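SYE1 (Shewanella oneidensis, PDB 4AWT) probably reduces the carbon-carbon double bonds of activated alkenes with electrons from NADH or NADPH, passed through a bound FMN cofactor. Local coordinates at residues E57-S62 with I97-W102; I178-A183 with E216-L221; Q190-E195 with N209-L214; E228-R233 with H262-L267. The protein carries 1 engineered substitution. All coordinates share one frame; numbering follows the deposited sequence. Where two conformers were deposited one is given.

Overall arrangement
The four contacts sample an eight-stranded parallel barrel that holds FMN. Contact 1 joins strands 53-60 and 96-102, and contact 4 joins 230-234 and 266-270; strand 177-181 of contact 2 lies between the two pairs. Backbone bonds run through this middle strand, from Glu179 N to Ala99 O (2.8 Å) and from Leu180 N to Gly231 O (2.8 Å). Contacts 1, 2 and 4 all reach the flavin, and the centres of 2 and 4 are about 8 Å apart. Contact 3 is nested in the loop closed by contact 2 and shares helix 212-225 with it; its centre is about 20 Å from that of contact 1, and its Ser194 and Arg210 line a separate ethyl hydrogen carbonate site.

Contact 1 of 4, residues E57-S62 with I97-W102; sequences EGTQIS and IFAQLW. With FMN (flavin mononucleotide), chain B.
Gly58 and Gln100, neighbours on adjoining parallel strands, divide the pyrimidine part of the flavin between them. Gly58 N donates to FMN O4 at 3.0 Å. The carboxamide of Gln100 makes a pair of bonds, OE1 accepting from FMN N3 (2.9 Å) and NE2 donating to FMN O2 (2.8 Å). With CG anti to the backbone N (chi1 -173°) and the chain extended beyond it, the amide is carried out to the cofactor, and a further bond from NE2 to Glu179 OE2 helps fix its rotation. An alanine here would probably leave FMN N3 without this acceptor and Glu179 OE2 without its NE2 donor. Behind this first shell the fit is close: Gly58 CA lies 3.2 Å from Gln100 OE1, and Trp102 CE3 comes to 3.4 Å from Gly58 C, where a CB on Gly58 would collide with the indole. The strands themselves are held by Thr59 N to Gln100 O (2.8 Å), Trp102 N to Thr59 O (3.0 Å) and Ile61 N to Trp102 O (3.2 Å). Helix 77-92 links them in a beta-alpha-beta unit of a TIM barrel, a fold in which cofactors and substrates meet the C-terminal ends of the strands.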
# COMPACT_ATOMS: atom_id res chain seq x y z
N GLU A 57 -3.08 -4.65 -4.05
CA GLU A 57 -2.59 -5.18 -2.81
C GLU A 57 -1.07 -5.18 -2.79
O GLU A 57 -0.40 -5.29 -3.83
CB GLU A 57 -3.11 -6.61 -2.60
CG GLU A 57 -2.66 -7.63 -3.66
CD GLU A 57 -3.73 -8.70 -3.79
OE1 GLU A 57 -3.91 -9.53 -2.87
OE2 GLU A 57 -4.41 -8.71 -4.84
N GLY A 58 -0.50 -5.14 -1.59
CA GLY A 58 0.96 -5.20 -1.49
C GLY A 58 1.47 -6.43 -2.21
O GLY A 58 0.96 -7.54 -2.09
N THR A 59 2.57 -6.22 -2.95
CA THR A 59 3.18 -7.30 -3.71
C THR A 59 4.67 -7.30 -3.38
O THR A 59 5.39 -6.32 -3.56
CB THR A 59 2.83 -7.18 -5.20
OG1 THR A 59 3.36 -8.29 -5.92
CG2 THR A 59 3.27 -5.94 -5.91
N GLN A 60 5.12 -8.39 -2.80
CA GLN A 60 6.48 -8.44 -2.23
C GLN A 60 7.52 -8.39 -3.33
O GLN A 60 7.44 -9.03 -4.39
CB GLN A 60 6.69 -9.64 -1.33
CG GLN A 60 6.51 -11.02 -1.98
CD GLN A 60 5.13 -11.57 -1.86
OE1 GLN A 60 4.17 -10.83 -1.57
NE2 GLN A 60 4.96 -12.84 -2.11
N ILE A 61 8.61 -7.65 -3.03
CA ILE A 61 9.68 -7.41 -3.96
C ILE A 61 10.74 -8.52 -4.00
O ILE A 61 11.61 -8.49 -4.85
CB ILE A 61 10.36 -6.05 -3.68
CG1 ILE A 61 11.09 -6.05 -2.33
CG2 ILE A 61 9.36 -4.93 -3.79
CD1 ILE A 61 11.85 -4.78 -2.03
N SER A 62 10.65 -9.47 -3.08
CA SER A 62 11.65 -10.52 -2.98
C SER A 62 11.08 -11.59 -2.06
O SER A 62 10.07 -11.35 -1.36
CB SER A 62 12.94 -10.01 -2.38
OG SER A 62 12.74 -9.76 -0.99
N ILE A 97 -3.97 1.46 -12.98
CA ILE A 97 -3.63 0.59 -11.88
C ILE A 97 -2.13 0.72 -11.56
O ILE A 97 -1.28 0.64 -12.45
CB ILE A 97 -4.05 -0.85 -12.14
CG1 ILE A 97 -3.74 -1.74 -10.93
CG2 ILE A 97 -3.49 -1.43 -13.43
CD1 ILE A 97 -4.37 -3.12 -10.96
N PHE A 98 -1.85 0.93 -10.28
CA PHE A 98 -0.49 0.98 -9.75
C PHE A 98 -0.22 -0.26 -8.93
O PHE A 98 -1.13 -0.76 -8.25
CB PHE A 98 -0.26 2.22 -8.90
CG PHE A 98 0.07 3.51 -9.64
CD1 PHE A 98 -0.50 3.84 -10.87
CD2 PHE A 98 0.96 4.42 -9.07
CE1 PHE A 98 -0.17 5.03 -11.50
CE2 PHE A 98 1.27 5.61 -9.70
CZ PHE A 98 0.71 5.92 -10.91
N ALA A 99 1.02 -0.75 -8.94
CA ALA A 99 1.43 -1.87 -8.12
C ALA A 99 2.01 -1.37 -6.80
O ALA A 99 2.94 -0.57 -6.82
CB ALA A 99 2.51 -2.70 -8.81
N GLN A 100 1.51 -1.87 -5.67
CA GLN A 100 2.07 -1.49 -4.38
C GLN A 100 3.26 -2.38 -4.04
O GLN A 100 3.12 -3.53 -3.69
CB GLN A 100 1.06 -1.54 -3.25
CG GLN A 100 1.71 -0.95 -2.00
CD GLN A 100 0.91 -1.10 -0.76
OE1 GLN A 100 0.61 -2.23 -0.32
NE2 GLN A 100 0.58 0.01 -0.12
N LEU A 101 4.48 -1.81 -4.16
CA LEU A 101 5.70 -2.57 -3.89
C LEU A 101 5.91 -2.69 -2.39
O LEU A 101 5.96 -1.68 -1.68
CB LEU A 101 6.89 -1.89 -4.55
CG LEU A 101 6.77 -1.61 -6.03
CD1 LEU A 101 8.08 -1.01 -6.54
CD2 LEU A 101 6.40 -2.85 -6.82
N TRP A 102 6.07 -3.93 -1.93
CA TRP A 102 6.01 -4.23 -0.50
C TRP A 102 7.32 -4.87 -0.00
O TRP A 102 7.79 -5.86 -0.56
CB TRP A 102 4.87 -5.20 -0.20
CG TRP A 102 4.28 -5.12 1.16
CD1 TRP A 102 4.51 -4.25 2.18
CD2 TRP A 102 3.22 -5.98 1.59
NE1 TRP A 102 3.65 -4.52 3.22
CE2 TRP A 102 2.84 -5.55 2.87
CE3 TRP A 102 2.55 -7.05 0.99
CZ2 TRP A 102 1.80 -6.17 3.56
CZ3 TRP A 102 1.51 -7.63 1.69
CH2 TRP A 102 1.16 -7.21 2.92
N1 FMN B . -2.90 -1.32 3.07
C2 FMN B . -1.80 -1.36 2.32
O2 FMN B . -1.07 -0.34 2.15
N3 FMN B . -1.42 -2.54 1.70
C4 FMN B . -2.14 -3.72 1.82
O4 FMN B . -1.78 -4.72 1.14
C4A FMN B . -3.22 -3.69 2.69
N5 FMN B . -3.95 -4.85 2.95
C5A FMN B . -5.26 -4.69 3.48
C6 FMN B . -6.12 -5.75 3.51
C7 FMN B . -7.45 -5.64 4.00
C7M FMN B . -8.37 -6.82 3.88
C8 FMN B . -7.84 -4.43 4.50
C8M FMN B . -9.25 -4.21 5.02
C9 FMN B . -6.96 -3.33 4.49
C9A FMN B . -5.67 -3.44 3.97
N10 FMN B . -4.81 -2.33 3.90
C10 FMN B . -3.62 -2.44 3.21
C1' FMN B . -5.28 -1.02 4.37
C2' FMN B . -6.26 -0.34 3.40
O2' FMN B . -5.59 0.07 2.22
C3' FMN B . -6.90 0.90 3.99
O3' FMN B . -5.95 1.94 4.20
C4' FMN B . -7.69 0.67 5.29
O4' FMN B . -8.51 -0.48 5.21
C5' FMN B . -8.46 1.90 5.72
O5' FMN B . -9.46 2.26 4.75
P FMN B . -11.00 1.82 4.99
O1P FMN B . -11.04 0.32 4.86
O2P FMN B . -11.40 2.29 6.37
O3P FMN B . -11.73 2.53 3.87

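Contact 2 of 4, residues I178-A183 with E216-L221; sequences IELHAA and EVVAAL. With FMN (flavin mononucleotide), chain B.
Leu180 drives its two methyl branches into the helix opposite, and the packing across this contact is wholly apolar. Its CD2 does most of the touching, resting 3.8 Å from Val217 CG1 and equally 3.8 Å from Val218 CG2, while Leu221 CD1 reaches the same methyl at 4.0 Å with the two leucine side chains at about a right angle. Two residues earlier on the strand, Ile178 CD1 meets Leu221 CD1 at 3.9 Å. The segments run nearly antiparallel, with axes 10.6 Å apart and directions at 167°. This is the two-layer build of a TIM barrel: Ile178 and Leu180 face the surrounding helix, and the alternate residues Glu179 and His181 point into the barrel.

The polar and aromatic neighbours lie on that inner side. FMN O2 lies over one face of the His181 ring, its closest approach being to NE2 at 3.0 Å. At the other ring nitrogen, ND1 accepts from Ala183 N (3.2 Å), a bond tilted moderately from the ring plane that helps hold the imidazole's rotation. Trp102 stacks on His181, and Tyr186 meets it edge-to-face. An alanine in place of His181 would probably leave Ala183 N without this acceptor and open a gap beside Trp102 and FMN O2.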
# COMPACT_ATOMS: atom_id res chain seq x y z
N ILE A 178 3.83 2.60 -9.78
CA ILE A 178 4.00 1.87 -8.55
C ILE A 178 3.68 2.78 -7.37
O ILE A 178 3.86 3.99 -7.45
CB ILE A 178 5.40 1.24 -8.40
CG1 ILE A 178 6.52 2.25 -8.24
CG2 ILE A 178 5.64 0.31 -9.58
CD1 ILE A 178 6.81 2.73 -6.83
N GLU A 179 3.26 2.16 -6.28
CA GLU A 179 3.13 2.82 -4.99
C GLU A 179 4.12 2.17 -4.06
O GLU A 179 4.11 0.95 -3.83
CB GLU A 179 1.72 2.66 -4.41
CG GLU A 179 1.56 3.42 -3.10
CD GLU A 179 0.18 3.26 -2.49
OE1 GLU A 179 -0.74 4.00 -2.96
OE2 GLU A 179 0.01 2.43 -1.58
N LEU A 180 5.01 2.98 -3.46
CA LEU A 180 5.91 2.46 -2.44
C LEU A 180 5.17 2.37 -1.12
O LEU A 180 4.73 3.37 -0.58
CB LEU A 180 7.09 3.40 -2.30
CG LEU A 180 8.10 3.04 -1.21
CD1 LEU A 180 8.70 1.66 -1.49
CD2 LEU A 180 9.16 4.11 -1.11
N HIS A 181 5.07 1.16 -0.57
CA HIS A 181 4.45 1.00 0.75
C HIS A 181 5.49 1.42 1.80
O HIS A 181 6.37 0.63 2.15
CB HIS A 181 3.99 -0.42 0.99
CG HIS A 181 3.03 -0.54 2.13
ND1 HIS A 181 2.84 0.45 3.03
CD2 HIS A 181 2.18 -1.57 2.40
CE1 HIS A 181 1.90 0.02 3.85
NE2 HIS A 181 1.47 -1.18 3.51
N ALA A 182 5.40 2.64 2.29
CA ALA A 182 6.24 3.15 3.35
C ALA A 182 5.43 3.43 4.60
O ALA A 182 5.84 4.22 5.45
CB ALA A 182 7.02 4.38 2.88
N ALA A 183 4.34 2.69 4.76
CA ALA A 183 3.32 2.90 5.78
C ALA A 183 3.15 1.63 6.61
O ALA A 183 3.86 0.65 6.47
CB ALA A 183 2.03 3.37 5.10
N GLU A 216 16.52 7.26 -0.40
CA GLU A 216 17.29 6.48 -1.31
C GLU A 216 16.47 5.50 -2.11
O GLU A 216 16.71 5.27 -3.31
CB GLU A 216 18.42 5.77 -0.55
CG GLU A 216 19.44 6.76 -0.01
CD GLU A 216 20.55 6.15 0.82
OE1 GLU A 216 20.49 4.92 1.06
OE2 GLU A 216 21.45 6.87 1.26
N VAL A 217 15.46 4.89 -1.48
CA VAL A 217 14.55 4.01 -2.20
C VAL A 217 13.78 4.80 -3.25
O VAL A 217 13.68 4.38 -4.40
CB VAL A 217 13.62 3.26 -1.23
CG1 VAL A 217 12.54 2.51 -2.02
CG2 VAL A 217 14.37 2.30 -0.34
N VAL A 218 13.21 5.96 -2.86
CA VAL A 218 12.46 6.77 -3.81
C VAL A 218 13.36 7.21 -4.95
O VAL A 218 12.95 7.19 -6.11
CB VAL A 218 11.76 7.92 -3.11
CG1 VAL A 218 11.17 8.90 -4.11
CG2 VAL A 218 10.68 7.37 -2.18
N ALA A 219 14.60 7.61 -4.65
CA ALA A 219 15.48 8.03 -5.73
C ALA A 219 15.67 6.92 -6.74
O ALA A 219 15.66 7.17 -7.95
CB ALA A 219 16.85 8.43 -5.16
N ALA A 220 15.84 5.68 -6.27
CA ALA A 220 16.03 4.57 -7.17
C ALA A 220 14.77 4.27 -7.99
O ALA A 220 14.85 3.98 -9.18
CB ALA A 220 16.44 3.34 -6.39
N LEU A 221 13.60 4.36 -7.35
CA LEU A 221 12.34 4.13 -8.07
C LEU A 221 12.14 5.14 -9.15
O LEU A 221 11.75 4.81 -10.29
CB LEU A 221 11.19 4.15 -7.06
CG LEU A 221 11.18 3.03 -6.05
CD1 LEU A 221 10.19 3.34 -4.93
CD2 LEU A 221 10.83 1.70 -6.68
N1 FMN B . -2.90 -1.32 3.07
C2 FMN B . -1.80 -1.36 2.32
O2 FMN B . -1.07 -0.34 2.15
N3 FMN B . -1.42 -2.54 1.70
C4 FMN B . -2.14 -3.72 1.82
O4 FMN B . -1.78 -4.72 1.14
C4A FMN B . -3.22 -3.69 2.69
N5 FMN B . -3.95 -4.85 2.95
C5A FMN B . -5.26 -4.69 3.48
C6 FMN B . -6.12 -5.75 3.51
C7 FMN B . -7.45 -5.64 4.00
C7M FMN B . -8.37 -6.82 3.88
C8 FMN B . -7.84 -4.43 4.50
C8M FMN B . -9.25 -4.21 5.02
C9 FMN B . -6.96 -3.33 4.49
C9A FMN B . -5.67 -3.44 3.97
N10 FMN B . -4.81 -2.33 3.90
C10 FMN B . -3.62 -2.44 3.21
C1' FMN B . -5.28 -1.02 4.37
C2' FMN B . -6.26 -0.34 3.40
O2' FMN B . -5.59 0.07 2.22
C3' FMN B . -6.90 0.90 3.99
O3' FMN B . -5.95 1.94 4.20
C4' FMN B . -7.69 0.67 5.29
O4' FMN B . -8.51 -0.48 5.21
C5' FMN B . -8.46 1.90 5.72
O5' FMN B . -9.46 2.26 4.75
P FMN B . -11.00 1.82 4.99
O1P FMN B . -11.04 0.32 4.86
O2P FMN B . -11.40 2.29 6.37
O3P FMN B . -11.73 2.53 3.87

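Contact 3 of 4, residues Q190-E195 with N209-L214; sequences QFIDSE and NRLRFL
Phe191 and Arg210 lead a mixed aromatic and polar contact between the end of helix 187-192 and the junction of helices 207-210 and 212-225, within the long excursion that follows barrel strand 177-181. On the aromatic side, the rings of Phe191 and Phe213 meet obliquely, their planes at 33° and their centroids 4.6 Å apart. Phe213 CD2 sits over the rim of one Phe191 face, 3.6 Å from CD1 of that ring, and Phe213 CB makes a CH-pi contact with the same ring. Helix 153-172 receives Phe213 through Ile156, Val159 and Ile160. Ile192 adds two looser touches, CG2 to Leu211 CD2 and CD1 to Leu214 CD2, both at 4.2 Å.

Arg210, in one of its two conformers, lays its aliphatic part across the helix end, CB 3.4 Å from Phe191 O. A bend at chi3 (-73°) places NE, and beyond it NH1 donates to Ile192 O at 2.9 Å. That bond is almost straight on the carbonyl and lies in the guanidinium plane, while Ser194 CB covers part of one face of the group. NH2 binds the ethyl hydrogen carbonate. Because Asp193 is already outside the helix, Ile192 O belongs to its last turn, and the partial negative charge gathered there would probably add an electrostatic share to the bond with the positively charged guanidinium.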
# COMPACT_ATOMS: atom_id res chain seq x y z
N GLN A 190 9.73 1.29 9.58
CA GLN A 190 10.59 0.91 10.68
C GLN A 190 11.89 1.75 10.74
O GLN A 190 12.50 1.78 11.80
CB GLN A 190 10.95 -0.58 10.57
CG GLN A 190 9.75 -1.49 10.81
CD GLN A 190 9.83 -2.83 10.14
OE1 GLN A 190 10.92 -3.45 10.04
NE2 GLN A 190 8.73 -3.33 9.63
N PHE A 191 12.26 2.39 9.65
CA PHE A 191 13.32 3.38 9.65
C PHE A 191 12.81 4.78 10.00
O PHE A 191 13.47 5.52 10.71
CB PHE A 191 14.05 3.46 8.31
CG PHE A 191 15.01 2.33 8.04
CD1 PHE A 191 14.56 1.07 7.63
CD2 PHE A 191 16.38 2.50 8.23
CE1 PHE A 191 15.45 0.05 7.37
CE2 PHE A 191 17.26 1.48 7.99
CZ PHE A 191 16.80 0.26 7.55
N ILE A 192 11.65 5.16 9.46
CA ILE A 192 11.15 6.53 9.64
C ILE A 192 10.86 6.84 11.09
O ILE A 192 11.18 7.93 11.58
CB ILE A 192 9.89 6.76 8.79
CG1 ILE A 192 10.17 6.67 7.30
CG2 ILE A 192 9.25 8.11 9.14
CD1 ILE A 192 8.94 6.66 6.41
N ASP A 193 10.15 5.95 11.77
CA ASP A 193 9.58 6.24 13.08
C ASP A 193 10.62 6.03 14.17
O ASP A 193 11.24 4.98 14.31
CB ASP A 193 8.36 5.40 13.32
CG ASP A 193 7.10 5.82 12.56
OD1 ASP A 193 7.18 6.83 11.84
OD2 ASP A 193 6.09 5.11 12.72
N SER A 194 10.79 7.07 15.00
CA SER A 194 11.91 7.11 15.93
C SER A 194 11.93 5.94 16.87
O SER A 194 13.01 5.46 17.23
CB SER A 194 11.88 8.42 16.70
OG SER A 194 10.75 8.55 17.50
N GLU A 195 10.76 5.45 17.36
CA GLU A 195 10.80 4.45 18.39
C GLU A 195 11.06 3.04 17.80
O GLU A 195 11.24 2.09 18.57
CB GLU A 195 9.54 4.49 19.23
CG GLU A 195 9.31 5.86 19.84
CD GLU A 195 10.55 6.58 20.40
OE1 GLU A 195 10.94 5.96 21.42
OE2 GLU A 195 11.11 7.63 19.93
N ASN A 209 18.52 11.40 9.09
CA ASN A 209 18.99 10.02 8.99
C ASN A 209 17.83 9.05 8.89
O ASN A 209 17.88 8.07 8.15
CB ASN A 209 19.89 9.70 10.13
CG ASN A 209 21.25 10.32 10.05
OD1 ASN A 209 21.57 11.05 9.11
ND2 ASN A 209 22.07 10.02 11.03
N ARG A 210 16.77 9.29 9.68
CA ARG A 210 15.62 8.37 9.66
C ARG A 210 14.90 8.45 8.32
O ARG A 210 14.30 7.40 7.94
CB ARG A 210 14.66 8.69 10.78
CG ARG A 210 15.16 8.23 12.13
CD ARG A 210 14.16 8.50 13.26
NE ARG A 210 14.07 9.90 13.63
CZ ARG A 210 13.09 10.76 13.43
NH1 ARG A 210 11.98 10.43 12.77
NH2 ARG A 210 13.22 12.01 13.89
N LEU A 211 14.95 9.54 7.62
CA LEU A 211 14.33 9.66 6.30
C LEU A 211 15.23 9.18 5.19
O LEU A 211 14.80 9.13 4.02
CB LEU A 211 13.89 11.10 6.02
CG LEU A 211 12.80 11.61 6.97
CD1 LEU A 211 12.47 13.04 6.66
CD2 LEU A 211 11.56 10.76 6.93
N ARG A 212 16.48 8.82 5.47
CA ARG A 212 17.46 8.53 4.43
C ARG A 212 17.08 7.30 3.63
O ARG A 212 17.23 7.30 2.39
CB ARG A 212 18.85 8.38 5.06
CG ARG A 212 19.93 8.26 3.99
CD ARG A 212 21.32 8.11 4.66
NE ARG A 212 21.61 9.17 5.60
CZ ARG A 212 21.93 10.39 5.34
NH1 ARG A 212 22.10 10.79 4.08
NH2 ARG A 212 22.09 11.24 6.37
N PHE A 213 16.65 6.22 4.26
CA PHE A 213 16.30 5.01 3.53
C PHE A 213 15.14 5.30 2.57
O PHE A 213 15.19 4.95 1.39
CB PHE A 213 16.01 3.88 4.48
CG PHE A 213 15.82 2.54 3.82
CD1 PHE A 213 16.76 2.01 2.98
CD2 PHE A 213 14.68 1.80 4.08
CE1 PHE A 213 16.58 0.75 2.41
CE2 PHE A 213 14.50 0.55 3.51
CZ PHE A 213 15.48 0.01 2.72
N LEU A 214 14.10 5.99 3.06
CA LEU A 214 13.02 6.43 2.19
C LEU A 214 13.55 7.21 1.00
O LEU A 214 13.18 6.98 -0.15
CB LEU A 214 12.05 7.29 3.00
CG LEU A 214 10.93 7.94 2.20
CD1 LEU A 214 9.94 6.93 1.63
CD2 LEU A 214 10.18 8.95 3.07

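Contact 4 of 4, residues E228-R233 with H262-L267; sequences ERVGVR and HRIVYL. With FMN (flavin mononucleotide), chain B.
Val230 O takes the shortest polar bond between the segments, from Val265 N at 2.8 Å, with Ile264 CB resting on the same oxygen at 3.3 Å. The bond lies where Val265 leads into strand 266-270, which runs parallel to strand 230-234; helix 248-261 connects the two as a beta-alpha-beta unit of the TIM barrel. Further along, Val232 N donates to Tyr266 O (3.2 Å). Between these two bonds Gly231 passes across one face of the tyrosine: its CA stands over the centre of the Tyr266 ring, 3.8 Å from the centroid, in a CH-pi contact that a CB on Gly231 would obstruct by running into the ring. Beyond the ring, Tyr266 OH is hydrogen-bonded to Glu179. On the other face of the sheet, Val232 CG2 meets Ile264 CD1 at 3.6 Å, the two side chains crossing at about a right angle, and Leu259 of helix 248-261 touches both. The next residue, Arg233, turns from the pairing to the cofactor, its chain extended from CG to NE. NH1 bridges FMN O2 (2.8 Å) and the ribityl hydroxyl O2' (3.0 Å), while NH2 donates to FMN O3' at 2.8 Å.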
# COMPACT_ATOMS: atom_id res chain seq x y z
N GLU A 228 6.69 10.54 -12.46
CA GLU A 228 5.27 10.56 -12.81
C GLU A 228 4.61 9.20 -12.64
O GLU A 228 3.38 9.12 -12.73
CB GLU A 228 5.05 11.10 -14.22
CG GLU A 228 5.44 10.20 -15.38
CD GLU A 228 6.89 9.91 -15.67
OE1 GLU A 228 7.87 10.53 -15.14
OE2 GLU A 228 7.12 8.97 -16.48
N ARG A 229 5.38 8.16 -12.41
CA ARG A 229 4.89 6.79 -12.22
C ARG A 229 5.15 6.28 -10.80
O ARG A 229 4.98 5.08 -10.57
CB ARG A 229 5.46 5.87 -13.27
CG ARG A 229 4.98 6.22 -14.67
CD ARG A 229 5.22 5.13 -15.69
NE ARG A 229 6.56 4.94 -15.97
CZ ARG A 229 7.00 4.15 -16.94
NH1 ARG A 229 6.19 3.45 -17.70
NH2 ARG A 229 8.35 4.09 -17.11
N VAL A 230 5.53 7.16 -9.87
CA VAL A 230 5.87 6.75 -8.51
C VAL A 230 4.96 7.49 -7.53
O VAL A 230 5.01 8.71 -7.43
CB VAL A 230 7.32 7.02 -8.17
CG1 VAL A 230 7.63 6.74 -6.71
CG2 VAL A 230 8.25 6.19 -9.07
N GLY A 231 4.18 6.71 -6.76
CA GLY A 231 3.47 7.22 -5.59
C GLY A 231 4.09 6.61 -4.35
O GLY A 231 4.80 5.60 -4.42
N VAL A 232 3.80 7.20 -3.18
CA VAL A 232 4.30 6.71 -1.92
C VAL A 232 3.17 6.73 -0.90
O VAL A 232 2.44 7.72 -0.84
CB VAL A 232 5.50 7.52 -1.41
CG1 VAL A 232 5.97 7.05 -0.04
CG2 VAL A 232 6.64 7.47 -2.42
N ARG A 233 3.09 5.69 -0.07
CA ARG A 233 2.13 5.62 1.02
C ARG A 233 2.85 5.79 2.35
O ARG A 233 3.85 5.13 2.62
CB ARG A 233 1.37 4.30 0.99
CG ARG A 233 0.03 4.42 1.73
CD ARG A 233 -0.86 3.20 1.57
NE ARG A 233 -2.24 3.59 1.83
CZ ARG A 233 -3.24 2.81 2.19
NH1 ARG A 233 -3.06 1.58 2.56
NH2 ARG A 233 -4.48 3.32 2.23
N HIS A 262 11.37 15.06 -4.77
CA HIS A 262 11.45 14.01 -5.77
C HIS A 262 10.36 14.09 -6.82
O HIS A 262 10.42 13.33 -7.80
CB HIS A 262 11.40 12.64 -5.11
CG HIS A 262 12.64 12.24 -4.40
ND1 HIS A 262 13.77 11.83 -5.07
CD2 HIS A 262 12.91 12.17 -3.11
CE1 HIS A 262 14.67 11.54 -4.19
NE2 HIS A 262 14.20 11.71 -2.97
N ARG A 263 9.36 14.94 -6.63
CA ARG A 263 8.30 15.14 -7.60
C ARG A 263 7.49 13.86 -7.80
O ARG A 263 6.95 13.61 -8.89
CB ARG A 263 8.78 15.74 -8.92
CG ARG A 263 9.41 17.13 -8.71
CD ARG A 263 8.37 18.16 -8.30
NE ARG A 263 8.87 19.54 -8.35
CZ ARG A 263 9.38 20.28 -7.41
NH1 ARG A 263 9.55 19.83 -6.19
NH2 ARG A 263 9.79 21.54 -7.61
N ILE A 264 7.33 13.06 -6.77
CA ILE A 264 6.51 11.87 -6.89
C ILE A 264 5.08 12.30 -7.30
O ILE A 264 4.61 13.38 -6.94
CB ILE A 264 6.49 11.02 -5.63
CG1 ILE A 264 5.84 11.67 -4.43
CG2 ILE A 264 7.93 10.52 -5.29
CD1 ILE A 264 5.57 10.76 -3.27
N VAL A 265 4.41 11.43 -8.03
CA VAL A 265 3.14 11.80 -8.64
C VAL A 265 2.00 11.87 -7.64
O VAL A 265 1.06 12.67 -7.82
CB VAL A 265 2.82 10.87 -9.83
CG1 VAL A 265 2.29 9.51 -9.41
CG2 VAL A 265 1.87 11.53 -10.79
N TYR A 266 2.04 11.07 -6.59
CA TYR A 266 1.04 11.17 -5.52
C TYR A 266 1.67 10.79 -4.21
O TYR A 266 2.62 9.98 -4.14
CB TYR A 266 -0.21 10.37 -5.82
CG TYR A 266 -0.19 8.86 -5.72
CD1 TYR A 266 -0.09 8.19 -4.51
CD2 TYR A 266 -0.37 8.08 -6.84
CE1 TYR A 266 -0.13 6.83 -4.41
CE2 TYR A 266 -0.50 6.71 -6.77
CZ TYR A 266 -0.39 6.07 -5.56
OH TYR A 266 -0.56 4.73 -5.50
N LEU A 267 1.05 11.28 -3.15
CA LEU A 267 1.32 10.90 -1.76
C LEU A 267 -0.00 10.39 -1.21
O LEU A 267 -1.02 11.08 -1.31
CB LEU A 267 1.82 12.10 -0.96
CG LEU A 267 2.05 11.86 0.51
CD1 LEU A 267 3.03 10.76 0.78
CD2 LEU A 267 2.51 13.16 1.18
N1 FMN B . -2.90 -1.32 3.07
C2 FMN B . -1.80 -1.36 2.32
O2 FMN B . -1.07 -0.34 2.15
N3 FMN B . -1.42 -2.54 1.70
C4 FMN B . -2.14 -3.72 1.82
O4 FMN B . -1.78 -4.72 1.14
C4A FMN B . -3.22 -3.69 2.69
N5 FMN B . -3.95 -4.85 2.95
C5A FMN B . -5.26 -4.69 3.48
C6 FMN B . -6.12 -5.75 3.51
C7 FMN B . -7.45 -5.64 4.00
C7M FMN B . -8.37 -6.82 3.88
C8 FMN B . -7.84 -4.43 4.50
C8M FMN B . -9.25 -4.21 5.02
C9 FMN B . -6.96 -3.33 4.49
C9A FMN B . -5.67 -3.44 3.97
N10 FMN B . -4.81 -2.33 3.90
C10 FMN B . -3.62 -2.44 3.21
C1' FMN B . -5.28 -1.02 4.37
C2' FMN B . -6.26 -0.34 3.40
O2' FMN B . -5.59 0.07 2.22
C3' FMN B . -6.90 0.90 3.99
O3' FMN B . -5.95 1.94 4.20
C4' FMN B . -7.69 0.67 5.29
O4' FMN B . -8.51 -0.48 5.21
C5' FMN B . -8.46 1.90 5.72
O5' FMN B . -9.46 2.26 4.75
P FMN B . -11.00 1.82 4.99
O1P FMN B . -11.04 0.32 4.86
O2P FMN B . -11.40 2.29 6.37
O3P FMN B . -11.73 2.53 3.87